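Local coordinates for alpha-Amylase (Thermotoga maritima, PDB 2B5D), which is an alpha-amylase-type protein of glycoside hydrolase family 57, built around a (beta/alpha)7 barrel, at residues A234-W246 and V340-L352. Numbering follows the deposited sequence.
Sequences AFARDPESSEQVW and VEPVIVAPFDAEL
Asp238 N donates to Val345 O, 2.7 Å away and nearly straight. It is the one direct hydrogen bond between 234-246 and 340-352. Beside it a water bridges the strands: it accepts from Val345 N and lies 3.0 Å from Ala236 O, to which it probably donates.

Side-chain polar bonds hold the turn after strand 233-236. CG of Asp238 is anti to its backbone N (chi1 171°), which lays the carboxylate alongside Ile344, with OD2 3.3 Å from Ile344 CG2. Asp238 OD1 accepts from Glu240 N, an Asx turn. Asp238 OD2 takes Ser241 OG from above the carboxylate plane, and Tyr223 and Gln330 are further partners of this buried group.

The two strands belong to the (beta/alpha)7 barrel of the family 57 catalytic domain. They are consecutive in it, and this contact is where the barrel closes. They splay at 79° without regular pairing, joined by one backbone bond and a water.

Val345 CG2 meets Phe235 CD2 at 3.9 Å, and Val343 CG2 sits at the edge of the same ring. The aliphatic part of Arg237 lies across Pro347, CG to CG 3.5 Å; its guanidinium pairs with Asp207. Ser241 CB touches Ala346 CB at 3.7 Å.

Trp246 turns its edge to a face of Phe348 in a T-shaped pair, planes at 80°. The rings are modelled too close for their spacing to be trusted. Ser241 O lies at the edge of the Phe348 ring.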
loop_
_atom_site.group_PDB
_atom_site.type_symbol
_atom_site.label_atom_id
_atom_site.label_comp_id
_atom_site.label_asym_id
_atom_site.label_seq_id
_atom_site.Cartn_x
_atom_site.Cartn_y
_atom_site.Cartn_z
ATOM N N ALA A 234 -10.206 -36.804 -26.636
ATOM C CA ALA A 234 -10.606 -35.571 -25.961
ATOM C C ALA A 234 -12.125 -35.602 -25.570
ATOM O O ALA A 234 -12.967 -35.928 -26.402
ATOM C CB ALA A 234 -10.330 -34.376 -26.858
ATOM N N PHE A 235 -12.439 -35.214 -24.334
ATOM C CA PHE A 235 -13.804 -35.149 -23.768
ATOM C C PHE A 235 -14.190 -33.684 -23.617
ATOM O O PHE A 235 -13.487 -32.976 -22.946
ATOM C CB PHE A 235 -13.807 -35.762 -22.390
ATOM C CG PHE A 235 -13.750 -37.276 -22.375
ATOM C CD1 PHE A 235 -12.526 -37.952 -22.289
ATOM C CD2 PHE A 235 -14.897 -38.019 -22.438
ATOM C CE1 PHE A 235 -12.476 -39.364 -22.244
ATOM C CE2 PHE A 235 -14.867 -39.422 -22.417
ATOM C CZ PHE A 235 -13.664 -40.102 -22.286
ATOM N N ALA A 236 -15.235 -33.211 -24.287
ATOM C CA ALA A 236 -15.603 -31.813 -24.177
ATOM C C ALA A 236 -16.705 -31.606 -23.121
ATOM O O ALA A 236 -17.675 -32.380 -23.003
ATOM C CB ALA A 236 -15.951 -31.178 -25.512
ATOM N N ARG A 237 -16.472 -30.589 -22.309
ATOM C CA ARG A 237 -17.444 -30.035 -21.324
ATOM C C ARG A 237 -18.872 -29.912 -21.876
ATOM O O ARG A 237 -19.074 -29.254 -22.901
ATOM C CB ARG A 237 -16.979 -28.608 -20.982
ATOM C CG ARG A 237 -16.956 -28.301 -19.580
ATOM C CD ARG A 237 -16.524 -26.888 -19.412
ATOM N NE ARG A 237 -17.628 -25.936 -19.577
ATOM C CZ ARG A 237 -17.651 -25.091 -20.582
ATOM N NH1 ARG A 237 -18.641 -24.230 -20.773
ATOM N NH2 ARG A 237 -16.635 -25.156 -21.426
ATOM N N ASP A 238 -19.845 -30.458 -21.156
ATOM C CA ASP A 238 -21.286 -30.151 -21.431
ATOM C C ASP A 238 -21.584 -28.767 -20.874
ATOM O O ASP A 238 -21.578 -28.575 -19.664
ATOM C CB ASP A 238 -22.222 -31.207 -20.782
ATOM C CG ASP A 238 -23.718 -30.809 -20.838
ATOM O OD1 ASP A 238 -24.159 -29.964 -21.673
ATOM O OD2 ASP A 238 -24.449 -31.378 -20.031
ATOM N N PRO A 239 -21.833 -27.804 -21.749
ATOM C CA PRO A 239 -22.021 -26.436 -21.297
ATOM C C PRO A 239 -23.394 -26.238 -20.572
ATOM O O PRO A 239 -23.598 -25.217 -19.920
ATOM C CB PRO A 239 -22.012 -25.634 -22.610
ATOM C CG PRO A 239 -22.486 -26.682 -23.689
ATOM C CD PRO A 239 -22.078 -27.993 -23.198
ATOM N N GLU A 240 -24.312 -27.185 -20.738
ATOM C CA GLU A 240 -25.556 -27.242 -19.991
ATOM C C GLU A 240 -25.312 -27.670 -18.565
ATOM O O GLU A 240 -26.159 -27.398 -17.699
ATOM C CB GLU A 240 -26.558 -28.201 -20.637
ATOM C CG GLU A 240 -26.978 -27.775 -21.989
ATOM C CD GLU A 240 -28.213 -28.520 -22.468
ATOM O OE1 GLU A 240 -28.547 -28.392 -23.665
ATOM O OE2 GLU A 240 -28.850 -29.229 -21.664
ATOM N N SER A 241 -24.186 -28.339 -18.302
ATOM C CA SER A 241 -23.814 -28.625 -16.921
ATOM C C SER A 241 -22.713 -27.645 -16.401
ATOM O O SER A 241 -21.847 -28.026 -15.648
ATOM C CB SER A 241 -23.416 -30.085 -16.731
ATOM O OG SER A 241 -24.318 -31.025 -17.322
ATOM N N SER A 242 -22.754 -26.374 -16.812
ATOM C CA SER A 242 -21.741 -25.370 -16.423
ATOM C C SER A 242 -21.684 -24.989 -14.941
ATOM O O SER A 242 -22.526 -25.396 -14.140
ATOM C CB SER A 242 -21.955 -24.064 -17.202
ATOM O OG SER A 242 -22.880 -23.196 -16.495
ATOM N N GLU A 243 -20.680 -24.163 -14.628
ATOM C CA GLU A 243 -20.477 -23.430 -13.349
ATOM C C GLU A 243 -21.730 -22.793 -12.680
ATOM O O GLU A 243 -21.860 -22.816 -11.456
ATOM C CB GLU A 243 -19.452 -22.311 -13.607
ATOM C CG GLU A 243 -19.626 -21.614 -15.003
ATOM C CD GLU A 243 -18.540 -22.024 -16.047
ATOM O OE1 GLU A 243 -18.883 -22.269 -17.236
ATOM O OE2 GLU A 243 -17.336 -22.069 -15.672
ATOM N N GLN A 244 -22.624 -22.214 -13.484
ATOM C CA GLN A 244 -23.884 -21.632 -12.994
ATOM C C GLN A 244 -24.782 -22.548 -12.163
ATOM O O GLN A 244 -25.366 -22.103 -11.159
ATOM C CB GLN A 244 -24.655 -20.969 -14.118
ATOM C CG GLN A 244 -24.218 -19.548 -14.264
ATOM C CD GLN A 244 -24.907 -18.795 -15.362
ATOM O OE1 GLN A 244 -24.546 -18.914 -16.527
ATOM N NE2 GLN A 244 -25.865 -17.958 -14.991
ATOM N N VAL A 245 -24.869 -23.823 -12.501
ATOM C CA VAL A 245 -25.651 -24.713 -11.637
ATOM C C VAL A 245 -25.154 -24.803 -10.184
ATOM O O VAL A 245 -25.930 -25.118 -9.279
ATOM C CB VAL A 245 -26.036 -26.071 -12.303
ATOM C CG1 VAL A 245 -25.291 -26.324 -13.639
ATOM C CG2 VAL A 245 -25.952 -27.237 -11.344
ATOM N N TRP A 246 -23.889 -24.433 -9.955
ATOM C CA TRP A 246 -23.288 -24.417 -8.608
ATOM C C TRP A 246 -23.032 -23.039 -8.043
ATOM O O TRP A 246 -22.399 -22.903 -7.003
ATOM C CB TRP A 246 -21.994 -25.189 -8.626
ATOM C CG TRP A 246 -22.153 -26.431 -9.363
ATOM C CD1 TRP A 246 -21.481 -26.800 -10.472
ATOM C CD2 TRP A 246 -23.109 -27.463 -9.101
ATOM N NE1 TRP A 246 -21.931 -28.017 -10.917
ATOM C CE2 TRP A 246 -22.929 -28.451 -10.083
ATOM C CE3 TRP A 246 -24.100 -27.648 -8.128
ATOM C CZ2 TRP A 246 -23.693 -29.621 -10.120
ATOM C CZ3 TRP A 246 -24.848 -28.816 -8.160
ATOM C CH2 TRP A 246 -24.637 -29.785 -9.153
ATOM N N VAL A 340 -26.943 -42.993 -30.553
ATOM C CA VAL A 340 -26.034 -43.686 -29.648
ATOM C C VAL A 340 -26.094 -43.009 -28.258
ATOM O O VAL A 340 -26.683 -41.934 -28.099
ATOM C CB VAL A 340 -24.612 -43.799 -30.263
ATOM C CG1 VAL A 340 -23.947 -42.400 -30.441
ATOM C CG2 VAL A 340 -23.759 -44.799 -29.462
ATOM N N GLU A 341 -25.542 -43.673 -27.260
ATOM C CA GLU A 341 -25.533 -43.167 -25.898
ATOM C C GLU A 341 -24.684 -41.859 -25.760
ATOM O O GLU A 341 -23.495 -41.848 -26.088
ATOM C CB GLU A 341 -25.023 -44.272 -24.962
ATOM C CG GLU A 341 -25.998 -45.452 -24.789
ATOM C CD GLU A 341 -25.311 -46.778 -24.369
ATOM O OE1 GLU A 341 -25.820 -47.467 -23.439
ATOM O OE2 GLU A 341 -24.262 -47.140 -24.983
ATOM N N PRO A 342 -25.309 -40.752 -25.270
ATOM C CA PRO A 342 -24.550 -39.533 -24.991
ATOM C C PRO A 342 -23.614 -39.753 -23.810
ATOM O O PRO A 342 -23.877 -40.599 -22.935
ATOM C CB PRO A 342 -25.620 -38.502 -24.674
ATOM C CG PRO A 342 -26.807 -39.347 -24.178
ATOM C CD PRO A 342 -26.748 -40.616 -24.947
ATOM N N VAL A 343 -22.459 -39.093 -23.836
ATOM C CA VAL A 343 -21.692 -38.999 -22.606
ATOM C C VAL A 343 -21.609 -37.545 -22.195
ATOM O O VAL A 343 -21.217 -36.674 -22.942
ATOM C CB VAL A 343 -20.384 -39.917 -22.513
ATOM C CG1 VAL A 343 -20.086 -40.638 -23.790
ATOM C CG2 VAL A 343 -19.172 -39.204 -21.905
ATOM N N ILE A 344 -22.154 -37.285 -21.027
ATOM C CA ILE A 344 -22.401 -35.917 -20.603
ATOM C C ILE A 344 -21.245 -35.636 -19.697
ATOM O O ILE A 344 -21.066 -36.334 -18.653
ATOM C CB ILE A 344 -23.813 -35.800 -19.921
ATOM C CG1 ILE A 344 -24.898 -36.014 -21.004
ATOM C CG2 ILE A 344 -23.921 -34.499 -19.193
ATOM C CD1 ILE A 344 -26.300 -36.447 -20.501
ATOM N N VAL A 345 -20.390 -34.709 -20.137
ATOM C CA VAL A 345 -19.166 -34.433 -19.338
ATOM C C VAL A 345 -19.347 -33.168 -18.501
ATOM O O VAL A 345 -19.548 -32.040 -19.043
ATOM C CB VAL A 345 -17.842 -34.345 -20.177
ATOM C CG1 VAL A 345 -16.579 -34.141 -19.211
ATOM C CG2 VAL A 345 -17.659 -35.599 -21.056
ATOM N N ALA A 346 -19.284 -33.374 -17.195
ATOM C CA ALA A 346 -19.567 -32.292 -16.225
ATOM C C ALA A 346 -18.448 -32.149 -15.166
ATOM O O ALA A 346 -18.410 -32.907 -14.173
ATOM C CB ALA A 346 -20.947 -32.531 -15.567
ATOM N N PRO A 347 -17.468 -31.269 -15.448
ATOM C CA PRO A 347 -16.356 -30.977 -14.571
ATOM C C PRO A 347 -16.581 -29.805 -13.617
ATOM O O PRO A 347 -17.066 -28.739 -14.020
ATOM C CB PRO A 347 -15.238 -30.610 -15.538
ATOM C CG PRO A 347 -15.927 -29.987 -16.638
ATOM C CD PRO A 347 -17.297 -30.590 -16.745
ATOM N N PHE A 348 -16.180 -30.004 -12.370
ATOM C CA PHE A 348 -16.252 -28.947 -11.390
ATOM C C PHE A 348 -14.993 -28.908 -10.601
ATOM O O PHE A 348 -14.379 -29.936 -10.340
ATOM C CB PHE A 348 -17.482 -29.164 -10.490
ATOM C CG PHE A 348 -18.698 -29.476 -11.286
ATOM C CD1 PHE A 348 -19.288 -30.728 -11.228
ATOM C CD2 PHE A 348 -19.180 -28.529 -12.217
ATOM C CE1 PHE A 348 -20.394 -31.011 -12.016
ATOM C CE2 PHE A 348 -20.263 -28.803 -13.020
ATOM C CZ PHE A 348 -20.886 -30.054 -12.925
ATOM N N ASP A 349 -14.619 -27.688 -10.244
ATOM C CA ASP A 349 -13.705 -27.443 -9.161
ATOM C C ASP A 349 -14.064 -28.228 -7.898
ATOM O O ASP A 349 -15.157 -28.100 -7.393
ATOM C CB ASP A 349 -13.733 -25.966 -8.872
ATOM C CG ASP A 349 -12.386 -25.417 -8.734
ATOM O OD1 ASP A 349 -11.817 -24.967 -9.770
ATOM O OD2 ASP A 349 -11.889 -25.484 -7.580
ATOM N N ALA A 350 -13.159 -29.041 -7.396
ATOM C CA ALA A 350 -13.475 -29.918 -6.248
ATOM C C ALA A 350 -13.979 -29.211 -4.977
ATOM O O ALA A 350 -14.854 -29.743 -4.270
ATOM C CB ALA A 350 -12.294 -30.798 -5.900
ATOM N N GLU A 351 -13.411 -28.035 -4.691
ATOM C CA GLU A 351 -13.671 -27.293 -3.452
ATOM C C GLU A 351 -15.057 -26.681 -3.430
ATOM O O GLU A 351 -15.553 -26.303 -2.350
ATOM C CB GLU A 351 -12.641 -26.179 -3.219
ATOM C CG GLU A 351 -12.225 -25.384 -4.481
ATOM C CD GLU A 351 -10.863 -25.878 -5.026
ATOM O OE1 GLU A 351 -9.906 -25.051 -5.121
ATOM O OE2 GLU A 351 -10.751 -27.104 -5.326
ATOM N N LEU A 352 -15.664 -26.563 -4.621
ATOM C CA LEU A 352 -17.058 -26.225 -4.727
ATOM C C LEU A 352 -17.888 -27.238 -3.919
ATOM O O LEU A 352 -18.949 -26.886 -3.432
ATOM C CB LEU A 352 -17.535 -26.148 -6.190
ATOM C CG LEU A 352 -17.034 -25.105 -7.233
ATOM C CD1 LEU A 352 -17.816 -25.188 -8.569
ATOM C CD2 LEU A 352 -16.976 -23.641 -6.750
HETATM O O HOH W 1 -20.457 -33.391 -22.373
#